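Local coordinates for COPII coat assembly protein SEC16 (Saccharomyces cerevisiae, PDB 3MZK), which helps initiate assembly of the COPII coat on the endoplasmic reticulum, where transport vesicles form and cargo is selected, and also takes part in autophagy, at residues 280-285 and 311-316. Sequence-based numbering, arbitrary orientation.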
loop_
_atom_site.group_PDB
_atom_site.type_symbol
_atom_site.label_atom_id
_atom_site.label_comp_id
_atom_site.label_asym_id
_atom_site.label_seq_id
_atom_site.Cartn_x
_atom_site.Cartn_y
_atom_site.Cartn_z
ATOM N N PHE B 280 18.120 1.947 4.150
ATOM C CA PHE B 280 19.405 1.427 4.600
ATOM C C PHE B 280 20.587 2.062 3.874
ATOM O O PHE B 280 21.611 2.365 4.484
ATOM C CB PHE B 280 19.464 -0.091 4.438
ATOM C CG PHE B 280 20.853 -0.636 4.456
ATOM C CD1 PHE B 280 21.552 -0.744 5.642
ATOM C CD2 PHE B 280 21.474 -1.019 3.284
ATOM C CE1 PHE B 280 22.841 -1.235 5.658
ATOM C CE2 PHE B 280 22.762 -1.507 3.297
ATOM C CZ PHE B 280 23.443 -1.614 4.485
ATOM N N LEU B 281 20.453 2.250 2.567
ATOM C CA LEU B 281 21.548 2.791 1.774
ATOM C C LEU B 281 21.842 4.240 2.147
ATOM O O LEU B 281 22.999 4.633 2.304
ATOM C CB LEU B 281 21.248 2.668 0.280
ATOM C CG LEU B 281 21.333 1.251 -0.293
ATOM C CD1 LEU B 281 21.011 1.239 -1.775
ATOM C CD2 LEU B 281 22.706 0.682 -0.047
ATOM N N ILE B 282 20.791 5.034 2.298
ATOM C CA ILE B 282 20.957 6.426 2.669
ATOM C C ILE B 282 21.421 6.572 4.120
ATOM O O ILE B 282 22.408 7.252 4.393
ATOM C CB ILE B 282 19.675 7.207 2.419
ATOM C CG1 ILE B 282 19.292 7.089 0.943
ATOM C CG2 ILE B 282 19.853 8.657 2.823
ATOM C CD1 ILE B 282 17.973 7.735 0.599
ATOM N N GLU B 283 20.726 5.925 5.047
ATOM C CA GLU B 283 21.129 5.950 6.452
ATOM C C GLU B 283 22.589 5.546 6.646
ATOM O O GLU B 283 23.317 6.159 7.426
ATOM C CB GLU B 283 20.229 5.037 7.280
ATOM C CG GLU B 283 18.870 5.633 7.558
ATOM C CD GLU B 283 18.968 6.900 8.369
ATOM O OE1 GLU B 283 19.678 6.885 9.397
ATOM O OE2 GLU B 283 18.353 7.913 7.976
ATOM N N PHE B 284 23.005 4.508 5.931
ATOM C CA PHE B 284 24.356 3.981 6.049
ATOM C C PHE B 284 25.350 4.865 5.291
ATOM O O PHE B 284 26.512 4.991 5.683
ATOM C CB PHE B 284 24.409 2.543 5.523
ATOM C CG PHE B 284 25.658 1.803 5.899
ATOM C CD1 PHE B 284 26.104 0.742 5.134
ATOM C CD2 PHE B 284 26.378 2.158 7.024
ATOM C CE1 PHE B 284 27.254 0.054 5.478
ATOM C CE2 PHE B 284 27.525 1.478 7.370
ATOM C CZ PHE B 284 27.962 0.422 6.597
ATOM N N GLY B 285 24.886 5.471 4.201
ATOM C CA GLY B 285 25.692 6.415 3.446
ATOM C C GLY B 285 25.955 7.700 4.214
ATOM O O GLY B 285 26.888 8.437 3.904
ATOM N N GLU B 311 20.400 19.840 -1.454
ATOM C CA GLU B 311 19.474 19.466 -0.396
ATOM C C GLU B 311 19.989 18.239 0.344
ATOM O O GLU B 311 20.624 17.372 -0.252
ATOM C CB GLU B 311 18.083 19.201 -0.977
ATOM N N PRO B 312 19.737 18.174 1.658
ATOM C CA PRO B 312 20.108 17.001 2.455
ATOM C C PRO B 312 19.493 15.721 1.901
ATOM O O PRO B 312 18.406 15.756 1.320
ATOM C CB PRO B 312 19.518 17.320 3.831
ATOM C CG PRO B 312 19.536 18.808 3.896
ATOM C CD PRO B 312 19.224 19.271 2.497
ATOM N N VAL B 313 20.190 14.603 2.077
ATOM C CA VAL B 313 19.695 13.314 1.607
ATOM C C VAL B 313 18.574 12.796 2.506
ATOM O O VAL B 313 17.654 12.131 2.043
ATOM C CB VAL B 313 20.828 12.267 1.520
ATOM C CG1 VAL B 313 21.934 12.761 0.596
ATOM C CG2 VAL B 313 21.381 11.952 2.904
ATOM N N MET B 314 18.657 13.114 3.793
ATOM C CA MET B 314 17.632 12.728 4.755
ATOM C C MET B 314 17.136 13.954 5.521
ATOM O O MET B 314 17.875 14.920 5.702
ATOM C CB MET B 314 18.181 11.679 5.727
ATOM C CG MET B 314 17.102 10.863 6.400
ATOM S SD MET B 314 16.088 10.043 5.164
ATOM C CE MET B 314 17.131 8.647 4.760
ATOM N N ALA B 315 15.889 13.914 5.973
ATOM C CA ALA B 315 15.304 15.056 6.669
ATOM C C ALA B 315 16.026 15.369 7.979
ATOM O O ALA B 315 16.310 16.532 8.281
ATOM C CB ALA B 315 13.820 14.826 6.921
ATOM N N ASP B 316 16.322 14.328 8.750
ATOM C CA ASP B 316 16.915 14.491 10.076
ATOM C C ASP B 316 18.435 14.610 10.028
ATOM O O ASP B 316 19.112 14.430 11.042
ATOM C CB ASP B 316 16.508 13.333 10.993
ATOM C CG ASP B 316 17.120 12.007 10.574
ATOM O OD1 ASP B 316 17.307 11.785 9.360
ATOM O OD2 ASP B 316 17.418 11.183 11.464
#
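Within the ACE1-like (ancestral coatomer element) helical domain, the Sec23-binding region of the sequence family, helix 275-290 meets the long inter-helix loop that runs from helix 294-303 to helix 330-344, and Ile282, Glu283, Val313 and Met314 carry the contact. The nearest CA atoms, those of Ile282 and Val313, are 7.1 Å apart, and no hydrogen bond spans the gap; side chains alone bridge it. Ile282 presents its CG2 methyl to two partners. Met314 CE sits 3.3 Å from Ile282 CG2, while Val313 CG2 is 3.6 Å from that same methyl, the Ile282 and Val313 side chains running in opposite senses where they overlap. Met314 leaves its backbone with CG anti to N (chi1 -159°), and then bends at chi2 (58°) and again at chi3 (80°), the second bend placing CE. Glu283 crosses this chain at about a right angle, its own chain bent at chi2, and brings OE2 to 3.5 Å from Met314 CE; Met314 CG lies 3.6 Å from Glu283 OE2 as well. The apolar patch continues beyond the pair, since Val306 touches both Ile282 and Val313, and Val313 also packs on Val319 and Phe321. Phe280 and Phe284 face helices 231-240 and 252-261, and the loop lies over the face of the helix where Ile282 and Glu283 stay partly exposed. Glu283 OE2 and Asp316 OD1 come within 4.2 Å, two like charges that would be expected to repel and might raise the proton affinity of either carboxylate. With just 197 Å² buried in total and no polar bond between the segments, cohesion rests on the packing of methyl groups, the terminal CE of Met314 among them, beside a carboxylate pair that probably opposes it.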